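Long-range contacts in glutamate--cysteine ligase GshA (Methylobacillus flagellatus KT, PDB 3K1T), which probably acts as a ligase that joins glutamate to cysteine in a gamma linkage, an activity that remains to be demonstrated: residues 360-365 / 376-381; 3-8 / 335-340; 49-54 / 341-346; 56-61 / 329-334; 67-72 / 112-117. All blocks are in the same frame, centred on the assembly; numbering follows the deposited sequence. Where two conformers were deposited one is given.

Contact 1: 360-365 / 376-381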
# COMPACT_ATOMS: atom_id res chain seq x y z
N VAL A 360 -8.93 -19.00 17.16
CA VAL A 360 -9.20 -19.20 18.57
C VAL A 360 -9.89 -20.55 18.67
O VAL A 360 -11.02 -20.74 18.18
CB VAL A 360 -10.04 -18.04 19.18
CG1 VAL A 360 -10.36 -18.28 20.71
CG2 VAL A 360 -9.38 -16.66 18.98
N HIS A 361 -9.18 -21.52 19.23
CA HIS A 361 -9.66 -22.91 19.31
C HIS A 361 -11.02 -23.00 20.00
O HIS A 361 -11.24 -22.40 21.06
CB HIS A 361 -8.68 -23.81 20.10
CG HIS A 361 -7.37 -24.04 19.42
ND1 HIS A 361 -6.64 -25.20 19.61
CD2 HIS A 361 -6.60 -23.25 18.64
CE1 HIS A 361 -5.49 -25.10 18.97
NE2 HIS A 361 -5.47 -23.95 18.33
N THR A 362 -11.93 -23.77 19.40
CA THR A 362 -13.22 -24.07 20.03
C THR A 362 -13.11 -25.21 21.05
O THR A 362 -13.85 -25.23 22.00
CB THR A 362 -14.32 -24.40 19.00
OG1 THR A 362 -13.87 -25.46 18.18
CG2 THR A 362 -14.61 -23.21 18.09
N SER A 363 -12.20 -26.15 20.86
CA SER A 363 -11.95 -27.18 21.86
C SER A 363 -11.23 -26.58 23.07
O SER A 363 -10.58 -25.53 22.98
CB SER A 363 -11.09 -28.31 21.29
OG SER A 363 -11.78 -28.99 20.26
N ARG A 364 -11.34 -27.29 24.19
CA ARG A 364 -10.76 -26.82 25.48
C ARG A 364 -9.89 -27.74 26.35
O ARG A 364 -9.77 -27.45 27.54
CB ARG A 364 -11.90 -26.39 26.39
CG ARG A 364 -12.64 -25.16 25.93
CD ARG A 364 -11.80 -23.97 26.18
NE ARG A 364 -12.57 -22.81 25.86
CZ ARG A 364 -12.70 -22.34 24.64
NH1 ARG A 364 -12.06 -22.89 23.65
NH2 ARG A 364 -13.46 -21.30 24.46
N GLY A 365 -9.26 -28.80 25.83
CA GLY A 365 -8.38 -29.65 26.69
C GLY A 365 -6.97 -29.13 26.97
O GLY A 365 -6.53 -28.16 26.35
N HIS A 376 -11.92 -26.26 13.65
CA HIS A 376 -12.49 -25.99 14.97
C HIS A 376 -11.89 -24.74 15.62
O HIS A 376 -11.10 -24.81 16.59
CB HIS A 376 -12.33 -27.23 15.85
CG HIS A 376 -12.97 -28.45 15.26
ND1 HIS A 376 -12.25 -29.42 14.59
CD2 HIS A 376 -14.27 -28.81 15.16
CE1 HIS A 376 -13.08 -30.35 14.14
NE2 HIS A 376 -14.30 -30.01 14.48
N PHE A 377 -12.29 -23.60 15.10
CA PHE A 377 -11.83 -22.31 15.59
C PHE A 377 -12.84 -21.25 15.23
O PHE A 377 -13.65 -21.42 14.31
CB PHE A 377 -10.44 -21.96 15.02
CG PHE A 377 -10.46 -21.56 13.56
CD1 PHE A 377 -10.73 -20.24 13.19
CD2 PHE A 377 -10.26 -22.50 12.57
CE1 PHE A 377 -10.77 -19.87 11.85
CE2 PHE A 377 -10.31 -22.13 11.21
CZ PHE A 377 -10.57 -20.82 10.87
N GLU A 378 -12.84 -20.16 15.98
CA GLU A 378 -13.49 -18.93 15.60
C GLU A 378 -12.40 -17.86 15.35
O GLU A 378 -11.43 -17.78 16.11
CB GLU A 378 -14.39 -18.47 16.71
CG GLU A 378 -15.56 -19.48 16.90
CD GLU A 378 -16.46 -19.13 18.07
OE1 GLU A 378 -16.20 -18.10 18.76
OE2 GLU A 378 -17.43 -19.91 18.30
N PRO A 379 -12.57 -17.02 14.32
CA PRO A 379 -11.54 -15.99 14.02
C PRO A 379 -11.64 -14.81 14.98
O PRO A 379 -12.72 -14.49 15.43
CB PRO A 379 -11.88 -15.54 12.59
CG PRO A 379 -13.41 -15.80 12.46
CD PRO A 379 -13.67 -17.05 13.32
N LEU A 380 -10.51 -14.19 15.28
CA LEU A 380 -10.46 -12.97 16.07
C LEU A 380 -9.52 -12.04 15.36
O LEU A 380 -8.34 -12.34 15.20
CB LEU A 380 -9.91 -13.25 17.46
CG LEU A 380 -9.75 -12.03 18.36
CD1 LEU A 380 -11.12 -11.48 18.81
CD2 LEU A 380 -8.85 -12.44 19.55
N THR A 381 -10.02 -10.91 14.89
CA THR A 381 -9.22 -10.08 14.00
C THR A 381 -8.09 -9.38 14.77
O THR A 381 -8.18 -9.14 15.98
CB THR A 381 -10.11 -9.08 13.19
OG1 THR A 381 -9.41 -8.67 12.00
CG2 THR A 381 -10.46 -7.86 14.04
O HOH W 1 -10.12 -26.38 18.62

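Contact 2: 3-8 / 335-340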
# COMPACT_ATOMS: atom_id res chain seq x y z
N MSE A 3 -10.19 -7.12 24.42
CA MSE A 3 -9.34 -8.23 24.94
C MSE A 3 -8.59 -8.89 23.78
O MSE A 3 -9.19 -9.18 22.72
CB MSE A 3 -10.17 -9.30 25.69
CG MSE A 3 -9.34 -10.43 26.34
SE MSE A 3 -10.28 -11.99 27.16
CE MSE A 3 -11.54 -11.06 28.32
N VAL A 4 -7.30 -9.15 23.98
CA VAL A 4 -6.45 -9.84 22.98
C VAL A 4 -5.77 -11.05 23.61
O VAL A 4 -5.73 -11.16 24.86
CB VAL A 4 -5.37 -8.87 22.38
CG1 VAL A 4 -6.05 -7.64 21.71
CG2 VAL A 4 -4.38 -8.39 23.47
N PRO A 5 -5.23 -11.96 22.78
CA PRO A 5 -4.52 -13.11 23.37
C PRO A 5 -3.27 -12.67 24.12
O PRO A 5 -2.61 -11.73 23.70
CB PRO A 5 -4.16 -13.97 22.14
CG PRO A 5 -5.24 -13.60 21.13
CD PRO A 5 -5.36 -12.11 21.32
N HIS A 6 -2.95 -13.39 25.19
CA HIS A 6 -1.69 -13.24 25.91
C HIS A 6 -1.02 -14.59 26.09
O HIS A 6 -1.70 -15.62 26.25
CB HIS A 6 -1.94 -12.59 27.29
CG HIS A 6 -2.48 -11.19 27.18
ND1 HIS A 6 -1.71 -10.13 26.76
CD2 HIS A 6 -3.74 -10.72 27.31
CE1 HIS A 6 -2.47 -9.05 26.69
NE2 HIS A 6 -3.70 -9.38 27.03
N LEU A 7 0.30 -14.59 26.11
CA LEU A 7 1.05 -15.79 26.44
C LEU A 7 0.82 -16.26 27.87
O LEU A 7 0.79 -15.45 28.81
CB LEU A 7 2.56 -15.56 26.23
CG LEU A 7 3.08 -15.40 24.81
CD1 LEU A 7 4.55 -14.91 24.81
CD2 LEU A 7 2.97 -16.73 24.05
N THR A 8 0.73 -17.56 28.06
CA THR A 8 0.54 -18.13 29.39
C THR A 8 1.83 -18.80 29.85
O THR A 8 1.83 -19.74 30.65
CB THR A 8 -0.62 -19.18 29.37
OG1 THR A 8 -0.33 -20.20 28.41
CG2 THR A 8 -1.93 -18.54 29.03
N GLU A 335 -0.25 -18.83 23.26
CA GLU A 335 -1.16 -17.68 23.26
C GLU A 335 -2.57 -18.17 23.62
O GLU A 335 -3.01 -19.21 23.10
CB GLU A 335 -1.15 -16.98 21.90
CG GLU A 335 0.19 -16.42 21.52
CD GLU A 335 0.10 -15.46 20.32
OE1 GLU A 335 -0.40 -14.33 20.50
OE2 GLU A 335 0.47 -15.87 19.20
N HIS A 336 -3.25 -17.45 24.50
CA HIS A 336 -4.60 -17.77 24.90
C HIS A 336 -5.46 -16.50 24.92
O HIS A 336 -5.03 -15.43 25.40
CB HIS A 336 -4.65 -18.33 26.32
CG HIS A 336 -4.19 -19.74 26.46
ND1 HIS A 336 -2.86 -20.11 26.35
CD2 HIS A 336 -4.88 -20.87 26.73
CE1 HIS A 336 -2.76 -21.41 26.57
NE2 HIS A 336 -3.97 -21.91 26.78
N LEU A 337 -6.69 -16.65 24.48
CA LEU A 337 -7.74 -15.67 24.73
C LEU A 337 -8.58 -16.25 25.86
O LEU A 337 -9.41 -17.14 25.67
CB LEU A 337 -8.60 -15.43 23.47
CG LEU A 337 -9.62 -14.29 23.59
CD1 LEU A 337 -8.90 -12.93 23.50
CD2 LEU A 337 -10.73 -14.47 22.46
N LYS A 338 -8.31 -15.76 27.07
CA LYS A 338 -8.87 -16.31 28.28
C LYS A 338 -8.56 -17.80 28.33
O LYS A 338 -7.40 -18.14 28.31
CB LYS A 338 -10.36 -15.97 28.41
CG LYS A 338 -10.87 -16.12 29.85
CD LYS A 338 -12.23 -15.47 30.07
CE LYS A 338 -12.72 -15.75 31.49
NZ LYS A 338 -14.01 -15.08 31.76
N ASP A 339 -9.55 -18.66 28.32
CA ASP A 339 -9.29 -20.11 28.40
C ASP A 339 -9.00 -20.78 27.05
O ASP A 339 -8.65 -21.95 27.03
CB ASP A 339 -10.48 -20.80 29.05
CG ASP A 339 -11.79 -20.45 28.38
OD1 ASP A 339 -12.05 -19.25 28.12
OD2 ASP A 339 -12.55 -21.40 28.10
N ALA A 340 -9.15 -20.06 25.94
CA ALA A 340 -9.02 -20.67 24.61
C ALA A 340 -7.61 -20.46 24.06
O ALA A 340 -7.14 -19.32 24.01
CB ALA A 340 -10.07 -20.05 23.64
O HOH W 2 -6.78 -12.69 27.01
O HOH W 3 -0.15 -13.44 23.02

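Contact 3: 49-54 / 341-346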
# COMPACT_ATOMS: atom_id res chain seq x y z
N ASP A 49 0.37 -19.34 8.68
CA ASP A 49 0.06 -19.67 10.06
C ASP A 49 1.37 -19.73 10.85
O ASP A 49 2.30 -20.44 10.45
CB ASP A 49 -0.56 -21.06 10.19
CG ASP A 49 -1.96 -21.18 9.56
OD1 ASP A 49 -2.45 -20.22 8.95
OD2 ASP A 49 -2.57 -22.28 9.71
N LEU A 50 1.42 -19.01 11.99
CA LEU A 50 2.55 -19.07 12.89
C LEU A 50 2.15 -19.67 14.24
O LEU A 50 0.97 -19.65 14.61
CB LEU A 50 3.09 -17.67 13.16
CG LEU A 50 3.48 -16.78 11.97
CD1 LEU A 50 3.90 -15.37 12.51
CD2 LEU A 50 4.59 -17.45 11.12
N ARG A 51 3.14 -20.17 14.96
CA ARG A 51 3.02 -20.50 16.38
C ARG A 51 4.12 -19.83 17.19
O ARG A 51 5.31 -19.91 16.85
CB ARG A 51 2.96 -21.99 16.64
CG ARG A 51 1.62 -22.59 16.21
CD ARG A 51 1.50 -24.03 16.69
NE ARG A 51 0.12 -24.45 16.68
CZ ARG A 51 -0.32 -25.59 17.19
NH1 ARG A 51 0.53 -26.45 17.70
NH2 ARG A 51 -1.64 -25.86 17.15
N ASN A 52 3.68 -19.15 18.25
CA ASN A 52 4.56 -18.50 19.22
C ASN A 52 4.59 -19.39 20.48
O ASN A 52 3.61 -19.48 21.23
CB ASN A 52 4.00 -17.12 19.52
CG ASN A 52 4.90 -16.30 20.43
OD1 ASN A 52 5.83 -16.84 21.01
ND2 ASN A 52 4.60 -15.02 20.57
N ALA A 53 5.72 -20.06 20.69
CA ALA A 53 5.94 -20.98 21.79
C ALA A 53 6.67 -20.28 22.94
O ALA A 53 6.98 -20.91 23.96
CB ALA A 53 6.78 -22.17 21.28
N GLY A 54 7.01 -19.00 22.77
CA GLY A 54 7.87 -18.29 23.75
C GLY A 54 9.34 -18.64 23.59
O GLY A 54 10.21 -17.76 23.68
N VAL A 341 -7.01 -21.52 23.52
CA VAL A 341 -5.75 -21.40 22.78
C VAL A 341 -5.99 -20.59 21.48
O VAL A 341 -7.05 -20.72 20.82
CB VAL A 341 -5.19 -22.76 22.47
CG1 VAL A 341 -3.98 -22.66 21.49
CG2 VAL A 341 -4.81 -23.46 23.79
N ALA A 342 -5.04 -19.74 21.14
CA ALA A 342 -5.12 -18.93 19.93
C ALA A 342 -3.82 -19.07 19.15
O ALA A 342 -2.76 -19.29 19.75
CB ALA A 342 -5.35 -17.46 20.30
N GLU A 343 -3.88 -18.94 17.81
CA GLU A 343 -2.69 -18.93 16.99
C GLU A 343 -2.90 -18.06 15.76
O GLU A 343 -3.96 -18.09 15.16
CB GLU A 343 -2.22 -20.35 16.63
CG GLU A 343 -3.27 -21.28 15.98
CD GLU A 343 -2.80 -22.71 15.96
OE1 GLU A 343 -1.86 -22.99 15.16
OE2 GLU A 343 -3.32 -23.55 16.75
N PRO A 344 -1.88 -17.26 15.39
CA PRO A 344 -2.09 -16.24 14.36
C PRO A 344 -1.89 -16.71 12.92
O PRO A 344 -1.10 -17.63 12.64
CB PRO A 344 -1.01 -15.18 14.69
CG PRO A 344 0.10 -16.04 15.27
CD PRO A 344 -0.63 -17.04 16.13
N VAL A 345 -2.62 -16.02 12.04
CA VAL A 345 -2.56 -16.19 10.59
C VAL A 345 -2.26 -14.81 9.98
O VAL A 345 -3.02 -13.87 10.22
CB VAL A 345 -3.93 -16.65 10.03
CG1 VAL A 345 -3.82 -16.97 8.52
CG2 VAL A 345 -4.49 -17.82 10.82
N ILE A 346 -1.18 -14.69 9.22
CA ILE A 346 -0.73 -13.44 8.65
C ILE A 346 -1.05 -13.44 7.14
O ILE A 346 -0.66 -14.37 6.42
CB ILE A 346 0.81 -13.25 8.83
CG1 ILE A 346 1.26 -13.47 10.29
CG2 ILE A 346 1.26 -11.86 8.24
CD1 ILE A 346 0.54 -12.76 11.27
O HOH W 4 -0.88 -21.23 13.45

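Contact 4: 56-61 / 329-334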
# COMPACT_ATOMS: atom_id res chain seq x y z
N LYS A 56 10.32 -20.20 20.75
CA LYS A 56 10.40 -20.39 19.31
C LYS A 56 9.26 -19.60 18.66
O LYS A 56 8.19 -19.48 19.24
CB LYS A 56 10.16 -21.91 19.01
CG LYS A 56 10.51 -22.31 17.70
CD LYS A 56 10.68 -23.78 17.55
CE LYS A 56 11.11 -24.09 16.16
NZ LYS A 56 12.31 -24.97 16.17
N LEU A 57 9.47 -19.09 17.44
CA LEU A 57 8.43 -18.45 16.65
C LEU A 57 8.58 -18.95 15.20
O LEU A 57 9.53 -18.59 14.53
CB LEU A 57 8.52 -16.92 16.72
CG LEU A 57 7.50 -16.16 15.87
CD1 LEU A 57 6.03 -16.43 16.31
CD2 LEU A 57 7.86 -14.64 15.88
N ALA A 58 7.67 -19.80 14.75
CA ALA A 58 7.87 -20.55 13.51
C ALA A 58 6.60 -20.64 12.69
O ALA A 58 5.48 -20.69 13.22
CB ALA A 58 8.46 -22.00 13.81
N PRO A 59 6.76 -20.62 11.36
CA PRO A 59 5.62 -20.89 10.51
C PRO A 59 5.30 -22.37 10.44
O PRO A 59 6.22 -23.22 10.41
CB PRO A 59 6.09 -20.36 9.14
CG PRO A 59 7.57 -20.63 9.15
CD PRO A 59 8.02 -20.46 10.60
N VAL A 60 4.01 -22.68 10.44
CA VAL A 60 3.54 -24.06 10.41
C VAL A 60 2.64 -24.40 9.22
O VAL A 60 2.28 -25.58 9.06
CB VAL A 60 2.84 -24.46 11.71
CG1 VAL A 60 3.82 -24.37 12.90
CG2 VAL A 60 1.55 -23.60 11.93
N ASP A 61 2.25 -23.40 8.42
CA ASP A 61 1.50 -23.63 7.18
C ASP A 61 1.59 -22.38 6.29
O ASP A 61 1.51 -21.22 6.80
CB ASP A 61 0.01 -23.90 7.47
CG ASP A 61 -0.83 -24.12 6.17
OD1 ASP A 61 -0.76 -25.26 5.71
OD2 ASP A 61 -1.52 -23.16 5.66
N GLU A 329 9.09 -31.48 13.58
CA GLU A 329 9.04 -30.98 14.94
C GLU A 329 7.75 -30.18 15.15
O GLU A 329 7.47 -29.24 14.40
CB GLU A 329 10.26 -30.08 15.20
CG GLU A 329 10.17 -29.20 16.46
CD GLU A 329 11.30 -28.19 16.58
OE1 GLU A 329 12.36 -28.36 15.91
OE2 GLU A 329 11.13 -27.23 17.39
N GLY A 330 6.97 -30.58 16.14
CA GLY A 330 5.76 -29.84 16.52
C GLY A 330 6.15 -28.60 17.31
O GLY A 330 7.13 -28.64 18.06
N VAL A 331 5.42 -27.50 17.09
CA VAL A 331 5.68 -26.21 17.79
C VAL A 331 4.47 -25.91 18.63
O VAL A 331 3.34 -26.05 18.17
CB VAL A 331 5.93 -25.09 16.77
CG1 VAL A 331 6.26 -23.74 17.50
CG2 VAL A 331 7.08 -25.51 15.80
N TYR A 332 4.68 -25.55 19.88
CA TYR A 332 3.59 -25.20 20.79
C TYR A 332 3.12 -23.80 20.50
O TYR A 332 3.90 -22.94 20.04
CB TYR A 332 4.06 -25.27 22.25
CG TYR A 332 4.17 -26.69 22.75
CD1 TYR A 332 3.07 -27.33 23.31
CD2 TYR A 332 5.38 -27.38 22.67
CE1 TYR A 332 3.15 -28.65 23.75
CE2 TYR A 332 5.48 -28.70 23.11
CZ TYR A 332 4.35 -29.34 23.64
OH TYR A 332 4.44 -30.65 24.09
N THR A 333 1.83 -23.54 20.74
CA THR A 333 1.37 -22.17 20.90
C THR A 333 0.90 -21.98 22.35
O THR A 333 0.07 -22.76 22.83
CB THR A 333 0.23 -21.74 19.96
OG1 THR A 333 -0.31 -20.46 20.41
CG2 THR A 333 -0.91 -22.82 19.87
N PHE A 334 1.41 -20.95 23.02
CA PHE A 334 0.96 -20.62 24.38
C PHE A 334 0.13 -19.35 24.42
O PHE A 334 -0.21 -18.88 25.49
CB PHE A 334 2.14 -20.54 25.36
CG PHE A 334 2.88 -21.83 25.47
CD1 PHE A 334 2.25 -22.96 25.96
CD2 PHE A 334 4.16 -21.95 25.00
CE1 PHE A 334 2.92 -24.18 26.03
CE2 PHE A 334 4.84 -23.16 25.08
CZ PHE A 334 4.20 -24.28 25.60

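Contact 5: 67-72 / 112-117. With SO4 (sulfate ion), chain B.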
# COMPACT_ATOMS: atom_id res chain seq x y z
N GLY A 67 -8.35 -18.32 2.29
CA GLY A 67 -9.80 -18.38 2.29
C GLY A 67 -10.52 -17.72 3.45
O GLY A 67 -11.65 -18.05 3.74
N GLY A 68 -9.84 -16.78 4.12
CA GLY A 68 -10.39 -16.10 5.27
C GLY A 68 -10.35 -14.57 5.13
O GLY A 68 -10.20 -13.85 6.12
N PHE A 69 -10.54 -14.07 3.91
CA PHE A 69 -10.57 -12.60 3.68
C PHE A 69 -11.66 -11.87 4.44
O PHE A 69 -11.53 -10.68 4.73
CB PHE A 69 -10.63 -12.28 2.17
CG PHE A 69 -9.30 -12.43 1.49
CD1 PHE A 69 -8.38 -11.39 1.51
CD2 PHE A 69 -8.97 -13.61 0.86
CE1 PHE A 69 -7.12 -11.56 0.91
CE2 PHE A 69 -7.73 -13.78 0.26
CZ PHE A 69 -6.78 -12.76 0.30
N ASN A 70 -12.73 -12.56 4.78
CA ASN A 70 -13.81 -11.96 5.54
C ASN A 70 -13.45 -11.73 7.02
O ASN A 70 -14.19 -11.07 7.73
CB ASN A 70 -15.03 -12.86 5.47
CG ASN A 70 -14.78 -14.28 5.98
OD1 ASN A 70 -13.94 -14.99 5.46
ND2 ASN A 70 -15.57 -14.71 7.00
N ASN A 71 -12.32 -12.29 7.46
CA ASN A 71 -11.87 -12.18 8.86
C ASN A 71 -10.92 -11.02 9.09
O ASN A 71 -10.50 -10.79 10.22
CB ASN A 71 -11.15 -13.46 9.30
CG ASN A 71 -12.02 -14.71 9.21
OD1 ASN A 71 -13.23 -14.65 9.39
ND2 ASN A 71 -11.38 -15.87 8.99
N LEU A 72 -10.54 -10.34 8.01
CA LEU A 72 -9.63 -9.22 8.09
C LEU A 72 -10.31 -8.02 8.70
O LEU A 72 -11.53 -7.83 8.60
CB LEU A 72 -9.05 -8.85 6.70
CG LEU A 72 -8.21 -9.95 6.05
CD1 LEU A 72 -7.73 -9.52 4.67
CD2 LEU A 72 -6.98 -10.43 6.92
N LEU A 112 -18.25 -18.67 1.63
CA LEU A 112 -18.95 -17.72 0.75
C LEU A 112 -18.72 -16.26 1.18
O LEU A 112 -18.57 -15.38 0.34
CB LEU A 112 -20.43 -18.02 0.68
CG LEU A 112 -20.78 -19.43 0.14
CD1 LEU A 112 -22.32 -19.65 0.22
CD2 LEU A 112 -20.23 -19.64 -1.28
N ARG A 113 -18.68 -16.00 2.47
CA ARG A 113 -18.30 -14.66 2.95
C ARG A 113 -16.89 -14.26 2.56
O ARG A 113 -16.64 -13.09 2.22
CB ARG A 113 -18.48 -14.54 4.47
CG ARG A 113 -19.93 -14.66 4.88
CD ARG A 113 -20.09 -14.72 6.37
NE ARG A 113 -21.52 -14.85 6.67
CZ ARG A 113 -22.04 -15.05 7.87
NH1 ARG A 113 -21.25 -15.12 8.95
NH2 ARG A 113 -23.37 -15.14 7.99
N ASN A 114 -15.97 -15.23 2.61
CA ASN A 114 -14.62 -14.99 2.08
C ASN A 114 -14.65 -14.60 0.60
O ASN A 114 -13.98 -13.65 0.19
CB ASN A 114 -13.77 -16.24 2.25
CG ASN A 114 -12.55 -16.24 1.38
OD1 ASN A 114 -11.57 -15.50 1.65
ND2 ASN A 114 -12.59 -17.09 0.31
N VAL A 115 -15.40 -15.34 -0.20
CA VAL A 115 -15.52 -15.00 -1.61
C VAL A 115 -16.02 -13.60 -1.85
O VAL A 115 -15.43 -12.88 -2.66
CB VAL A 115 -16.35 -16.03 -2.40
CG1 VAL A 115 -16.47 -15.57 -3.91
CG2 VAL A 115 -15.64 -17.42 -2.27
N HIS A 116 -17.06 -13.20 -1.13
CA HIS A 116 -17.57 -11.84 -1.22
C HIS A 116 -16.53 -10.78 -0.84
O HIS A 116 -16.35 -9.79 -1.56
CB HIS A 116 -18.81 -11.66 -0.36
CG HIS A 116 -19.29 -10.24 -0.30
ND1 HIS A 116 -20.17 -9.71 -1.22
CD2 HIS A 116 -19.01 -9.25 0.58
CE1 HIS A 116 -20.38 -8.44 -0.92
NE2 HIS A 116 -19.68 -8.13 0.16
N ALA A 117 -15.83 -11.00 0.27
CA ALA A 117 -14.78 -10.07 0.77
C ALA A 117 -13.62 -9.94 -0.20
O ALA A 117 -13.14 -8.84 -0.47
CB ALA A 117 -14.27 -10.55 2.16
S SO4 B . -6.46 -19.53 5.39
O1 SO4 B . -7.10 -19.38 6.67
O2 SO4 B . -5.98 -18.20 5.21
O3 SO4 B . -5.36 -20.46 5.43
O4 SO4 B . -7.44 -19.91 4.35

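Contact 1: 360-365 / 376-381
Val360 and Glu378 face each other as a hydrogen-bonded pair of an antiparallel sheet, where strand 352-361 runs beside strand 377-381. Val360 N gives its proton to Glu378 O at 3.0 Å, and Glu378 N returns one to Val360 O at 2.9 Å. One step along, His361 and Phe377 form the non-hydrogen-bonded pair, their CA atoms 4.3 Å apart, and Phe377 CA makes a short CH...O contact with Val360 O. The pairing ends in a third bond: Thr362 N reaches His376 O at 3.1 Å, nearly straight at the hydrogen (173°) but from above the carbonyl plane.

Side chains add contacts on the face that carries Val360 and Glu378. Val360 CG2, anti to its carbonyl carbon, packs on Leu380 CB at 3.8 Å, while Thr362 CG2 lies over Phe377 N and CA and touches Glu378 CG. On the other face the ring of His361 has both nitrogens bonded outside the two segments, ND1 to Glu368, and Phe377 makes a cation-pi contact with Arg359. Where the strands part, a water accepts from Ser363 N and donates to His376 O at 2.7 Å, so the same carbonyl ties two consecutive amides of the departing loop, Thr362 N directly and Ser363 N through the water.

Contact 2: 3-8 / 335-340
Thr8 and the imidazole of His336 cross at about a right angle, with Thr8 CG2 lying 3.2 Å from His336 ND1 in an oblique approach to the ring. Both groups have a backbone partner in Phe334, whose carbonyl oxygen accepts from His336 ND1 and is also bonded to Thr8 OG1. An alanine in place of His336 would probably open a gap beside Thr8 where the ring had stood and leave Phe334 O without one of its donors. His6 and His336 are the hydrogen-bonded pair of a short antiparallel ladder: His6 N donates to His336 O at 2.9 Å, and His336 N to His6 O at 3.0 Å. In the next pair the Leu7 and Glu335 side chains cross at a slant, CD2 of Leu7 resting on Glu335 CG, 3.8 Å away. Glu335 OE1 takes a proton from a water and is hydrogen-bonded to Tyr358. At the other end Leu337, its CG anti to the backbone N (chi1 -173°), lays CD1 3.7 Å from Val4 C. A type II' turn from Leu337 to Ala340 leads into strand 340-349, so strand 335-337 lies between that strand and strand 6-7; Pro5 reaches across to Ala342 and to Tyr358 of strand 352-361.

Contact 3: 49-54 / 341-346
Arg51 and Glu343 join two strands of the antiparallel sheet, 45-52 and 340-349, by a side-on, two-nitrogen salt bridge. The N-to-C directions of segments 49-52 and 341-346 differ by 140°, antiparallel but strongly twisted, and Leu50 N donates to Pro344 O at 2.9 Å. From CB, the Arg51 chain starts with CG anti to its carbonyl carbon and stays extended to NE. CG and CD both pass within van der Waals range of Glu343 OE1; NE then donates to that oxygen at 2.9 Å, from 45° above the carboxylate plane. At the tip, NH2 meets Glu343 OE2 at 2.9 Å on its syn side, the two flat groups being turned 49° apart. NH2 also donates to Asn371 O, and NH1 to Val331 O and Leu370 O, so three carbonyls and a carboxylate fix the guanidinium. A leucine here would probably leave the buried carboxylate of Glu343 without its countercharge and those carbonyls without their donors. Glu343 OE2 has a further partner in His361. Asp49, paired with Val345, is salt-bridged to Arg359. On the opposite side of strand 45-52, Leu50 packs against Pro344 and helix 398-421, and its CD1 comes 3.9 Å from Ile346 CG1.

Contact 4: 56-61 / 329-334
The backbones of 56-61 and 329-334 stay apart, the nearest CA atoms, those of Ala58 and Val331, being 7.4 Å from each other, so side chains alone span the gap. The polar part is a buried salt bridge in which Lys56 and Glu329 reach toward each other tip to tip. Lys56 NZ donates to Glu329 OE2 at 2.8 Å, coming from above the carboxylate plane (37° out of it). Lys56 has CG anti to the backbone N and is extended as far as CE; the last torsion, chi4 at 130°, sets NZ off that line. Further bonds surround both charges: NZ also donates to Trp231 O and Asn234 O and makes a cation-pi contact with Trp231, while Glu329 OE1 accepts from Trp231 NE1 and Tyr236 N. With the ammonium and two N-H groups around it, the carboxylate is likely to stay ionised.

Strand 57-63 pairs antiparallel with strand 45-52, and Val60 with Asp61 forms a classic beta bulge opposite Asp49. Facing this strand is the connection that leaves strand 324-329, part of a separate four-stranded antiparallel sheet, and leads to strand 335-337. Val331 from that connection is the apolar half of the contact. Its CG2 comes within 4.3 Å of Ala58 CB and equally near to Lys56 CE, and its CB lies 4.5 Å from Val60 CG1.

Contact 5: 67-72 / 112-117
The ring of Phe69 has Asn114 OD1 at its edge and in its plane, 3.3 Å from CD2, and the Asn114 amide is turned only 28° from that plane. Tyr347 meets the same ring edge-to-face, and Leu118 and Ile121 also touch the Phe69 side chain. The amide of Asn70 stands differently: it is 67° from that of Asn114, and its OD1 lies 3.4 Å from Asn114 CB. OD1 of Asn114 accepts from Phe69 N at 2.9 Å, in the carbonyl plane and on a lone pair. Its CG is anti to the backbone N (chi1 162°), and ND2 donates to Asn177 OD1, so both ends of the buried amide are engaged and its flip state is fixed. In this way helix 109-124 holds the start of a short 3-10 turn, 69-71, in the loop between strand 57-63 and helix 77-91. One turn further along the helix, Ala117 CB packs against Asn70 N at 3.6 Å and against Phe69 CB at 4.0 Å. Arg113 adds its CB beside Asn70, while its guanidinium leads off to Thr146 O. Where the loop begins, Gly67 N donates at 2.8 Å to O4 of a bound sulfate, probably taken up from the crystallisation liquor.

In the fold
Contacts 1, 2 and 3 lie on one antiparallel sheet, their centres 11 to 12 Å apart, with strand 340-349 running through the middle. Contact 1 packs on contact 2 through Val360 CG1 and Ala340 CB (3.4 Å), and is tied to contact 3 by His361 NE2 and Glu343 OE2 (2.7 Å). Contact 4 is nearer still to contact 3, about 7 Å between centres. The centre of contact 5 lies about 25 Å from that of contact 4, across the chain's centre, and contact 5 touches contact 1 through Asn71 and Thr381. The sulfate of contact 5 also binds Arg359, the salt-bridge partner of Asp49 in contact 3, and a glycerol sits by Asp49; such molecules may mark a pocket.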